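Local structure of putative integron gene cassette protein (Uncultured bacterium, 3GHJ) at residues Leu39-Ser43 against Arg61-Phe65; Gly51-Gly55 against Phe65-Ser69; Glu94-Ile98 against Gln122-Leu126. The protein is of unknown function but belongs to the glyoxalase/bleomycin resistance protein/dioxygenase superfamily, whose members include metal-dependent enzymes and drug-binding resistance proteins. The protein carries 1 engineered substitution. All coordinates share one frame; numbering follows the deposited sequence.

Contact 1 of 3, residues Leu39-Ser43 against Arg61-Phe65; sequences LEKSS and RRWNF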
ATOM      1  N   LEU A  39      15.640   0.303 -11.364  1.00 13.55           N
ATOM      2  CA  LEU A  39      15.764   0.672  -9.957  1.00 13.28           C
ATOM      3  C   LEU A  39      16.258   2.105  -9.795  1.00 13.97           C
ATOM      4  O   LEU A  39      15.745   2.848  -8.964  1.00 14.18           O
ATOM      5  CB  LEU A  39      16.675  -0.292  -9.202  1.00 13.92           C
ATOM      6  CG  LEU A  39      16.643  -0.138  -7.679  1.00 14.33           C
ATOM      7  CD1 LEU A  39      15.234  -0.420  -7.144  1.00 14.71           C
ATOM      8  CD2 LEU A  39      17.654  -1.069  -7.034  1.00 15.59           C
ATOM      9  N   GLU A  40      17.251   2.501 -10.587  1.00 15.04           N
ATOM     10  CA  GLU A  40      17.815   3.839 -10.445  1.00 16.31           C
ATOM     11  C   GLU A  40      16.820   4.921 -10.844  1.00 16.17           C
ATOM     12  O   GLU A  40      16.652   5.916 -10.140  1.00 16.58           O
ATOM     13  CB  GLU A  40      19.107   3.976 -11.259  1.00 19.85           C
ATOM     14  CG  GLU A  40      20.304   3.228 -10.671  1.00 24.44           C
ATOM     15  CD  GLU A  40      20.238   1.717 -10.863  1.00 27.01           C
ATOM     16  OE1 GLU A  40      19.587   1.251 -11.826  1.00 26.21           O
ATOM     17  OE2 GLU A  40      20.852   0.990 -10.051  1.00 28.86           O
ATOM     18  N   LYS A  41      16.159   4.737 -11.980  1.00 16.76           N
ATOM     19  CA  LYS A  41      15.232   5.749 -12.449  1.00 17.01           C
ATOM     20  C   LYS A  41      14.035   5.864 -11.508  1.00 15.16           C
ATOM     21  O   LYS A  41      13.549   6.962 -11.240  1.00 15.82           O
ATOM     22  CB  LYS A  41      14.776   5.463 -13.880  1.00 18.98           C
ATOM     23  CG  LYS A  41      15.907   5.593 -14.909  1.00 21.75           C
ATOM     24  CD  LYS A  41      15.389   5.479 -16.333  1.00 24.36           C
ATOM     25  CE  LYS A  41      16.520   5.669 -17.339  1.00 27.33           C
ATOM     26  NZ  LYS A  41      16.090   5.335 -18.726  1.00 29.54           N
ATOM     27  N   SER A  42      13.555   4.732 -11.016  1.00 13.08           N
ATOM     28  CA  SER A  42      12.437   4.792 -10.082  1.00 11.60           C
ATOM     29  C   SER A  42      12.868   5.355  -8.726  1.00 11.65           C
ATOM     30  O   SER A  42      12.142   6.152  -8.131  1.00 11.64           O
ATOM     31  CB  SER A  42      11.747   3.434  -9.930  1.00 10.11           C
ATOM     32  OG  SER A  42      10.903   3.180 -11.042  1.00 11.61           O
ATOM     33  N   SER A  43      14.045   4.970  -8.246  1.00 12.04           N
ATOM     34  CA  SER A  43      14.540   5.547  -6.998  1.00 12.43           C
ATOM     35  C   SER A  43      14.630   7.069  -7.114  1.00 12.80           C
ATOM     36  O   SER A  43      14.279   7.794  -6.182  1.00 12.61           O
ATOM     37  CB  SER A  43      15.895   4.956  -6.616  1.00 12.68           C
ATOM     38  OG  SER A  43      15.790   3.574  -6.318  1.00 13.42           O
ATOM     39  N   ARG A  61      19.786  -7.666  -4.446  1.00 40.49           N
ATOM     40  CA  ARG A  61      18.457  -8.115  -4.839  1.00 37.80           C
ATOM     41  C   ARG A  61      17.787  -7.106  -5.757  1.00 29.42           C
ATOM     42  O   ARG A  61      16.726  -7.379  -6.313  1.00 28.50           O
ATOM     43  CB  ARG A  61      17.578  -8.359  -3.611  1.00 43.82           C
ATOM     44  CG  ARG A  61      17.992  -9.561  -2.781  1.00 50.05           C
ATOM     45  CD  ARG A  61      16.895  -9.965  -1.814  1.00 55.87           C
ATOM     46  NE  ARG A  61      16.638  -8.932  -0.815  1.00 61.15           N
ATOM     47  CZ  ARG A  61      15.685  -9.008   0.107  1.00 65.47           C
ATOM     48  NH1 ARG A  61      14.893 -10.070   0.158  1.00 66.91           N
ATOM     49  NH2 ARG A  61      15.524  -8.022   0.979  1.00 66.84           N
ATOM     50  N   ARG A  62      18.410  -5.939  -5.907  1.00 23.08           N
ATOM     51  CA  ARG A  62      17.831  -4.853  -6.689  1.00 19.69           C
ATOM     52  C   ARG A  62      16.542  -4.345  -6.045  1.00 16.88           C
ATOM     53  O   ARG A  62      15.519  -4.200  -6.712  1.00 16.45           O
ATOM     54  CB  ARG A  62      17.581  -5.291  -8.132  1.00 21.26           C
ATOM     55  CG  ARG A  62      18.841  -5.752  -8.852  1.00 24.56           C
ATOM     56  CD  ARG A  62      19.807  -4.598  -9.045  1.00 26.89           C
ATOM     57  NE  ARG A  62      19.344  -3.672 -10.077  1.00 28.11           N
ATOM     58  CZ  ARG A  62      19.830  -2.448 -10.259  1.00 29.06           C
ATOM     59  NH1 ARG A  62      20.793  -1.993  -9.471  1.00 30.41           N
ATOM     60  NH2 ARG A  62      19.348  -1.679 -11.225  1.00 29.23           N
ATOM     61  N   TRP A  63      16.609  -4.081  -4.743  1.00 14.89           N
ATOM     62  CA  TRP A  63      15.491  -3.519  -3.989  1.00 14.17           C
ATOM     63  C   TRP A  63      15.950  -2.237  -3.317  1.00 13.25           C
ATOM     64  O   TRP A  63      17.112  -2.112  -2.918  1.00 15.27           O
ATOM     65  CB  TRP A  63      15.031  -4.485  -2.900  1.00 15.43           C
ATOM     66  CG  TRP A  63      14.371  -5.759  -3.380  1.00 18.65           C
ATOM     67  CD1 TRP A  63      14.336  -6.241  -4.654  1.00 19.74           C
ATOM     68  CD2 TRP A  63      13.679  -6.714  -2.568  1.00 21.73           C
ATOM     69  NE1 TRP A  63      13.650  -7.436  -4.688  1.00 21.09           N
ATOM     70  CE2 TRP A  63      13.239  -7.748  -3.419  1.00 21.98           C
ATOM     71  CE3 TRP A  63      13.382  -6.792  -1.202  1.00 23.48           C
ATOM     72  CZ2 TRP A  63      12.517  -8.847  -2.950  1.00 24.14           C
ATOM     73  CZ3 TRP A  63      12.665  -7.884  -0.737  1.00 25.23           C
ATOM     74  CH2 TRP A  63      12.241  -8.896  -1.610  1.00 24.73           C
ATOM     75  N   ASN A  64      15.036  -1.286  -3.168  1.00 11.89           N
ATOM     76  CA  ASN A  64      15.324  -0.059  -2.436  1.00 11.31           C
ATOM     77  C   ASN A  64      14.164   0.242  -1.503  1.00 10.87           C
ATOM     78  O   ASN A  64      13.042   0.479  -1.960  1.00 10.14           O
ATOM     79  CB  ASN A  64      15.574   1.104  -3.399  1.00 11.73           C
ATOM     80  CG  ASN A  64      16.270   2.285  -2.728  1.00 11.46           C
ATOM     81  OD1 ASN A  64      16.606   2.228  -1.548  1.00 12.70           O
ATOM     82  ND2 ASN A  64      16.481   3.360  -3.486  1.00 12.76           N
ATOM     83  N   PHE A  65      14.432   0.203  -0.201  1.00 10.23           N
ATOM     84  CA  PHE A  65      13.446   0.488   0.838  1.00  9.90           C
ATOM     85  C   PHE A  65      13.531   1.966   1.168  1.00  9.22           C
ATOM     86  O   PHE A  65      14.566   2.435   1.662  1.00 10.90           O
ATOM     87  CB  PHE A  65      13.763  -0.304   2.119  1.00 10.49           C
ATOM     88  CG  PHE A  65      13.746  -1.802   1.952  1.00 11.63           C
ATOM     89  CD1 PHE A  65      14.789  -2.461   1.308  1.00 12.31           C
ATOM     90  CD2 PHE A  65      12.707  -2.554   2.487  1.00 11.72           C
ATOM     91  CE1 PHE A  65      14.780  -3.845   1.183  1.00 13.38           C
ATOM     92  CE2 PHE A  65      12.693  -3.941   2.366  1.00 13.81           C
ATOM     93  CZ  PHE A  65      13.729  -4.583   1.715  1.00 13.44           C
TER
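Leu-39, Glu-40 and Ser-43, on the first turn of helix 39-49, pack against Arg-62 and Asn-64 where strand 63-68 begins, making a helix-on-sheet contact with an apolar centre and a salt bridge at its outer side. The helix segment runs nearly along the strand, the two axes 20° apart and 9.5 Å from each other. Leu-39 bridges the two segments: with CG turned opposite the backbone N (chi1 -169°), its branched end reaches the strand, CD2 lying 3.6 Å from the carbonyl carbon of Arg-62 and CD1 4.1 Å from Asn-64 CB. A leucine suits this buried place, where Leu-57 and Leu-77 also touch it. The order strand 28-36, helix 39-49, strands 53-58, 63-68 and 73-79 is consistent with the vicinal oxygen chelate fold of this superfamily. Arg-62 and Trp-63 together face Asp-58 in a G1 beta bulge at the hairpin's turn, Arg-62 having the positive phi of its first residue. Bent at chi2 and chi3, its long side chain curls back to the helix. There the guanidinium meets the carboxylate end-on, nearly coplanar with it: NH2 donates to Glu-40 OE1 at 3.0 Å and NH1 to Glu-40 OE2 at 3.0 Å, each oxygen using its syn lone pair. Leu-39 CB lies over one guanidinium face, and NH2 also forms a salt bridge with Glu-79, the stronger partner of Arg-62. Ser-43 OG bends back to donate to Leu-39 O at 2.7 Å, above the carbonyl plane; the backbone N of Ser-43 approaches the same oxygen from the opposite face.

Contact 2 of 3, residues Gly51-Gly55 against Phe65-Ser69; sequences GFEAG and FLWVS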
ATOM      1  N   GLY A  51       9.971  12.912  -2.694  1.00 13.10           N
ATOM      2  CA  GLY A  51      10.648  13.342  -1.477  1.00 13.17           C
ATOM      3  C   GLY A  51      10.822  12.264  -0.427  1.00 12.92           C
ATOM      4  O   GLY A  51      11.133  12.560   0.730  1.00 14.75           O
ATOM      5  N   PHE A  52      10.641  11.009  -0.818  1.00 12.22           N
ATOM      6  CA  PHE A  52      10.851   9.927   0.131  1.00 11.03           C
ATOM      7  C   PHE A  52      12.331   9.814   0.486  1.00 10.91           C
ATOM      8  O   PHE A  52      13.210  10.184  -0.308  1.00 15.10           O
ATOM      9  CB  PHE A  52      10.278   8.612  -0.413  1.00 10.35           C
ATOM     10  CG  PHE A  52       8.795   8.669  -0.688  1.00 10.53           C
ATOM     11  CD1 PHE A  52       8.005   9.677  -0.139  1.00 10.96           C
ATOM     12  CD2 PHE A  52       8.192   7.695  -1.462  1.00 11.16           C
ATOM     13  CE1 PHE A  52       6.639   9.726  -0.384  1.00 10.74           C
ATOM     14  CE2 PHE A  52       6.825   7.733  -1.711  1.00 10.69           C
ATOM     15  CZ  PHE A  52       6.046   8.745  -1.168  1.00  9.98           C
ATOM     16  N   GLU A  53      12.608   9.312   1.664  1.00 11.38           N
ATOM     17  CA  GLU A  53      13.960   9.321   2.143  1.00 12.32           C
ATOM     18  C   GLU A  53      14.643   7.991   2.040  1.00 11.66           C
ATOM     19  O   GLU A  53      14.040   6.996   2.139  1.00 11.58           O
ATOM     20  CB  GLU A  53      13.964   9.754   3.597  1.00 16.11           C
ATOM     21  CG  GLU A  53      13.644  11.230   3.829  1.00 21.75           C
ATOM     22  CD  GLU A  53      13.642  11.553   5.323  1.00 27.65           C
ATOM     23  OE1 GLU A  53      12.717  11.184   6.031  1.00 29.24           O
ATOM     24  OE2 GLU A  53      14.614  12.136   5.811  1.00 31.47           O
ATOM     25  N   ALA A  54      15.953   8.039   1.870  1.00 13.37           N
ATOM     26  CA  ALA A  54      16.728   6.820   1.778  1.00 12.73           C
ATOM     27  C   ALA A  54      16.525   5.961   3.009  1.00 13.10           C
ATOM     28  O   ALA A  54      16.357   6.465   4.128  1.00 14.27           O
ATOM     29  CB  ALA A  54      18.212   7.153   1.597  1.00 13.82           C
ATOM     30  N   GLY A  55      16.527   4.653   2.785  1.00 11.40           N
ATOM     31  CA  GLY A  55      16.412   3.676   3.854  1.00 11.44           C
ATOM     32  C   GLY A  55      17.476   2.615   3.680  1.00 12.05           C
ATOM     33  O   GLY A  55      18.566   2.717   4.235  1.00 13.53           O
ATOM     34  N   PHE A  65      14.432   0.203  -0.201  1.00 10.23           N
ATOM     35  CA  PHE A  65      13.446   0.488   0.838  1.00  9.90           C
ATOM     36  C   PHE A  65      13.531   1.966   1.168  1.00  9.22           C
ATOM     37  O   PHE A  65      14.566   2.435   1.662  1.00 10.90           O
ATOM     38  CB  PHE A  65      13.763  -0.304   2.119  1.00 10.49           C
ATOM     39  CG  PHE A  65      13.746  -1.802   1.952  1.00 11.63           C
ATOM     40  CD1 PHE A  65      14.789  -2.461   1.308  1.00 12.31           C
ATOM     41  CD2 PHE A  65      12.707  -2.554   2.487  1.00 11.72           C
ATOM     42  CE1 PHE A  65      14.780  -3.845   1.183  1.00 13.38           C
ATOM     43  CE2 PHE A  65      12.693  -3.941   2.366  1.00 13.81           C
ATOM     44  CZ  PHE A  65      13.729  -4.583   1.715  1.00 13.44           C
ATOM     45  N   LEU A  66      12.453   2.698   0.904  1.00  9.61           N
ATOM     46  CA  LEU A  66      12.412   4.150   1.079  1.00  9.07           C
ATOM     47  C   LEU A  66      11.359   4.547   2.107  1.00  9.02           C
ATOM     48  O   LEU A  66      10.282   3.945   2.161  1.00 10.00           O
ATOM     49  CB  LEU A  66      12.097   4.829  -0.254  1.00  9.75           C
ATOM     50  CG  LEU A  66      13.110   4.590  -1.370  1.00 10.09           C
ATOM     51  CD1 LEU A  66      12.577   5.200  -2.644  1.00 11.27           C
ATOM     52  CD2 LEU A  66      14.488   5.167  -1.007  1.00 11.44           C
ATOM     53  N   TRP A  67      11.648   5.566   2.905  1.00  9.67           N
ATOM     54  CA  TRP A  67      10.751   6.007   3.965  1.00  9.90           C
ATOM     55  C   TRP A  67       9.837   7.137   3.529  1.00 10.30           C
ATOM     56  O   TRP A  67      10.268   8.087   2.864  1.00 11.55           O
ATOM     57  CB  TRP A  67      11.544   6.512   5.174  1.00 10.75           C
ATOM     58  CG  TRP A  67      12.281   5.468   5.941  1.00 11.71           C
ATOM     59  CD1 TRP A  67      13.608   5.159   5.839  1.00 13.52           C
ATOM     60  CD2 TRP A  67      11.742   4.603   6.949  1.00 12.06           C
ATOM     61  NE1 TRP A  67      13.926   4.157   6.722  1.00 14.38           N
ATOM     62  CE2 TRP A  67      12.801   3.802   7.420  1.00 14.15           C
ATOM     63  CE3 TRP A  67      10.466   4.436   7.504  1.00 13.43           C
ATOM     64  CZ2 TRP A  67      12.625   2.835   8.413  1.00 15.27           C
ATOM     65  CZ3 TRP A  67      10.291   3.482   8.492  1.00 13.85           C
ATOM     66  CH2 TRP A  67      11.368   2.692   8.940  1.00 15.59           C
ATOM     67  N   VAL A  68       8.579   7.032   3.940  1.00 10.63           N
ATOM     68  CA  VAL A  68       7.563   8.052   3.712  1.00 11.69           C
ATOM     69  C   VAL A  68       7.264   8.773   5.021  1.00 12.21           C
ATOM     70  O   VAL A  68       6.972   8.136   6.040  1.00 13.17           O
ATOM     71  CB  VAL A  68       6.250   7.404   3.209  1.00 11.75           C
ATOM     72  CG1 VAL A  68       5.190   8.468   2.930  1.00 13.72           C
ATOM     73  CG2 VAL A  68       6.525   6.562   1.965  1.00 11.82           C
ATOM     74  N   SER A  69       7.341  10.101   4.992  1.00 14.01           N
ATOM     75  CA  SER A  69       7.012  10.937   6.152  1.00 16.19           C
ATOM     76  C   SER A  69       7.736  10.483   7.423  1.00 17.26           C
ATOM     77  O   SER A  69       7.106  10.259   8.457  1.00 18.10           O
ATOM     78  CB  SER A  69       5.500  10.959   6.380  1.00 19.05           C
ATOM     79  OG  SER A  69       5.122  12.084   7.162  1.00 21.11           O
TER
HETATM   80  O   HOH W   1      10.558  10.444   4.788  1.00 21.66           O
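Glu-53 and Trp-67 pair across an antiparallel beta hairpin, strands 53-58 and 63-68, which forms one edge of the first sheet. They are a hydrogen-bonded pair: Glu-53 N donates to Trp-67 O and Trp-67 N to Glu-53 O, both at 2.9 Å and close to straight. Both side chains rise from the same face of the sheet. Phe-52 and Val-68 are buried instead. Phe-52 has CG opposite its carbonyl carbon (chi1 -60°), which lays the ring alongside Val-68, the two side chains pointing the same way. With Val-68 CG1 opposite its backbone N (chi1 -178°), CG2 lies beside that N and almost exactly over the ring centre, 3.7 Å from the centroid and 5° off the normal, a CH-pi contact. A beta-branched valine is apt here: both methyls lie over one ring face, CG1 displaced outward past Phe-52 CE1. The ring also packs edge-to-face with Phe-91 and touches Ile-26 of the second subunit. Leu-66 extends CD2 to within 3.9 Å of Ala-54 CA. The indole of Trp-67 turns an edge to Ala-54 O, which lies near its plane 3.5 Å from CD1. Having no side chain, Gly-55 can bring CA to 3.1 Å from Phe-65 O. The extended chain of Glu-53 carries its carboxylate to a bridging water, which donates to Glu-53 OE1 at 2.6 Å and to Trp-67 O at 3.1 Å.

Contact 3 of 3, residues Glu94-Ile98 against Gln122-Leu126; sequences EKSEI and QAVSL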
ATOM      1  N   GLU A  94      -3.041  16.316   3.188  1.00 14.48           N
ATOM      2  CA  GLU A  94      -4.083  17.194   3.708  1.00 16.01           C
ATOM      3  C   GLU A  94      -4.895  17.802   2.567  1.00 14.52           C
ATOM      4  O   GLU A  94      -4.354  18.075   1.491  1.00 14.02           O
ATOM      5  CB  GLU A  94      -3.452  18.301   4.554  1.00 20.99           C
ATOM      6  CG  GLU A  94      -2.817  17.794   5.843  1.00 28.55           C
ATOM      7  CD  GLU A  94      -1.873  18.801   6.473  1.00 35.87           C
ATOM      8  OE1 GLU A  94      -1.423  19.728   5.768  1.00 38.60           O
ATOM      9  OE2 GLU A  94      -1.574  18.658   7.677  1.00 37.97           O
ATOM     10  N   LYS A  95      -6.190  18.016   2.785  1.00 14.92           N
ATOM     11  CA  LYS A  95      -7.039  18.587   1.744  1.00 15.44           C
ATOM     12  C   LYS A  95      -6.515  19.944   1.271  1.00 13.10           C
ATOM     13  O   LYS A  95      -6.546  20.250   0.077  1.00 14.01           O
ATOM     14  CB  LYS A  95      -8.493  18.727   2.217  1.00 18.97           C
ATOM     15  CG  LYS A  95      -9.256  17.407   2.272  1.00 22.90           C
ATOM     16  CD  LYS A  95     -10.740  17.626   2.538  1.00 25.33           C
ATOM     17  CE  LYS A  95     -11.521  16.329   2.353  1.00 27.68           C
ATOM     18  NZ  LYS A  95     -12.940  16.467   2.786  1.00 29.56           N
ATOM     19  N   SER A  96      -6.027  20.744   2.214  0.55 12.63           N
ATOM     20  CA  SER A  96      -5.519  22.079   1.891  0.55 12.04           C
ATOM     21  C   SER A  96      -4.251  22.048   1.045  0.55 12.58           C
ATOM     22  O   SER A  96      -3.857  23.067   0.480  0.55 14.09           O
ATOM     23  CB  SER A  96      -5.242  22.860   3.173  0.55 12.59           C
ATOM     24  OG  SER A  96      -4.228  22.226   3.934  0.55 12.56           O
ATOM     25  N   GLU A  97      -3.607  20.889   0.957  1.00 12.90           N
ATOM     26  CA  GLU A  97      -2.370  20.762   0.191  1.00 13.06           C
ATOM     27  C   GLU A  97      -2.567  20.185  -1.211  1.00 11.84           C
ATOM     28  O   GLU A  97      -1.601  20.024  -1.959  1.00 12.14           O
ATOM     29  CB  GLU A  97      -1.335  19.939   0.967  1.00 15.25           C
ATOM     30  CG  GLU A  97      -0.914  20.588   2.278  1.00 19.51           C
ATOM     31  CD  GLU A  97      -0.247  21.940   2.086  1.00 23.47           C
ATOM     32  OE1 GLU A  97       0.338  22.174   1.008  1.00 24.25           O
ATOM     33  OE2 GLU A  97      -0.301  22.767   3.023  1.00 27.34           O
ATOM     34  N   ILE A  98      -3.812  19.894  -1.574  1.00 11.80           N
ATOM     35  CA  ILE A  98      -4.116  19.336  -2.888  1.00 11.32           C
ATOM     36  C   ILE A  98      -3.604  20.219  -4.038  1.00 10.90           C
ATOM     37  O   ILE A  98      -2.896  19.742  -4.918  1.00 10.81           O
ATOM     38  CB  ILE A  98      -5.638  19.031  -3.030  1.00 11.78           C
ATOM     39  CG1 ILE A  98      -6.029  17.815  -2.156  1.00 12.29           C
ATOM     40  CG2 ILE A  98      -6.031  18.828  -4.492  1.00 12.76           C
ATOM     41  CD1 ILE A  98      -5.524  16.465  -2.697  1.00 13.70           C
ATOM     42  N   GLN A 122     -16.125  11.276   1.312  0.61 23.67           N
ATOM     43  CA  GLN A 122     -15.743  12.627   1.713  0.61 24.24           C
ATOM     44  C   GLN A 122     -14.244  12.842   1.531  0.61 22.76           C
ATOM     45  O   GLN A 122     -13.550  13.258   2.457  0.61 22.93           O
ATOM     46  CB  GLN A 122     -16.138  12.900   3.168  0.61 27.10           C
ATOM     47  CG  GLN A 122     -17.637  12.835   3.442  0.61 30.11           C
ATOM     48  CD  GLN A 122     -18.118  11.430   3.761  0.61 32.91           C
ATOM     49  OE1 GLN A 122     -17.379  10.621   4.324  0.61 33.42           O
ATOM     50  NE2 GLN A 122     -19.365  11.138   3.412  0.61 34.22           N
ATOM     51  N   ALA A 123     -13.753  12.550   0.332  1.00 20.82           N
ATOM     52  CA  ALA A 123     -12.326  12.641   0.051  1.00 18.46           C
ATOM     53  C   ALA A 123     -12.081  13.384  -1.249  1.00 17.86           C
ATOM     54  O   ALA A 123     -12.994  13.565  -2.059  1.00 19.97           O
ATOM     55  CB  ALA A 123     -11.715  11.239  -0.022  1.00 19.73           C
ATOM     56  N   VAL A 124     -10.833  13.803  -1.442  1.00 16.01           N
ATOM     57  CA  VAL A 124     -10.393  14.438  -2.677  1.00 15.49           C
ATOM     58  C   VAL A 124      -9.132  13.718  -3.145  1.00 13.70           C
ATOM     59  O   VAL A 124      -8.246  13.446  -2.338  1.00 15.25           O
ATOM     60  CB  VAL A 124     -10.048  15.924  -2.451  1.00 17.00           C
ATOM     61  CG1 VAL A 124      -9.602  16.561  -3.758  1.00 17.62           C
ATOM     62  CG2 VAL A 124     -11.244  16.666  -1.872  1.00 18.80           C
ATOM     63  N   SER A 125      -9.054  13.407  -4.435  1.00 12.57           N
ATOM     64  CA  SER A 125      -7.913  12.661  -4.960  1.00 12.34           C
ATOM     65  C   SER A 125      -7.212  13.367  -6.102  1.00 11.87           C
ATOM     66  O   SER A 125      -7.840  14.060  -6.908  1.00 13.00           O
ATOM     67  CB  SER A 125      -8.346  11.285  -5.462  1.00 14.95           C
ATOM     68  OG  SER A 125      -8.906  10.499  -4.426  1.00 18.06           O
ATOM     69  N   LEU A 126      -5.899  13.187  -6.175  1.00 11.28           N
ATOM     70  CA  LEU A 126      -5.133  13.506  -7.363  1.00 10.25           C
ATOM     71  C   LEU A 126      -4.537  12.225  -7.898  1.00  9.21           C
ATOM     72  O   LEU A 126      -4.115  11.372  -7.119  1.00 10.14           O
ATOM     73  CB  LEU A 126      -3.974  14.437  -7.034  1.00 11.61           C
ATOM     74  CG  LEU A 126      -4.333  15.830  -6.530  1.00 11.71           C
ATOM     75  CD1 LEU A 126      -3.068  16.505  -6.056  1.00 13.38           C
ATOM     76  CD2 LEU A 126      -5.002  16.619  -7.663  1.00 13.94           C
TER
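Ile-98 packs on Val-124 and Leu-126, two residues whose side chains project from the same face of strand 123-129, and these apolar contacts carry most of the joint. The two branches of Ile-98 share the work. CG1, set opposite the carbonyl carbon (chi1 -71°), meets Val-124 CG1 at 4.1 Å, while CG2 lies 4.0 Å from Leu-126 CD2. Ile-98 and Leu-126 slide past each other in opposite directions, which takes Leu-126 CD1 on to the backbone, 3.4 Å from Ile-98 O. An isoleucine fits well here, since the branching lets it send CG1 to Val-124 and CG2 to Leu-126; Pro-115 and Ala-140 also border Ile-98.

Polar contact is slighter and lies at the outer side. Lys-95 stretches out fully beyond CG, so that NZ makes a weak hydrogen bond with Gln-122 O at 3.3 Å, and its CE passes 4.2 Å from Val-124 CG2. A lysine suits this exposed position, its long chain letting NZ reach the carbonyl. Gln-122 O also receives a weak hydrogen bond from Arg-71 of the second subunit.

On the strand side, Gln-122 and Ala-123 both face Gln-118 in a G1 beta bulge, with positive phi at Gln-122. Ile-98 lies on helix 98-107, and the arrangement is that of a helix packed on a four-stranded sheet of order 1-4-3-2, consistent with the vicinal oxygen chelate fold.

Overall arrangement
Contacts 1 and 2 adjoin: their centres are 12 Å apart, they share Phe-65, and strand 63-68 carries both, receiving helix 39-49 in one and pairing with strand 53-58 in the other. Contact 3 follows later in the chain, in the second sheet, and resembles contact 1 in packing helical residues on an inner strand of a four-stranded sheet. Contacts 1 and 3 lie on opposite sides of the chain's centre, 29 Å apart between centres and about 17 Å between nearest atoms. Contact 2 comes nearer to contact 3, about 9 Å between nearest atoms. The shared Phe-65 touches the second subunit, which contact 3 also reaches. None of them identifies an active site.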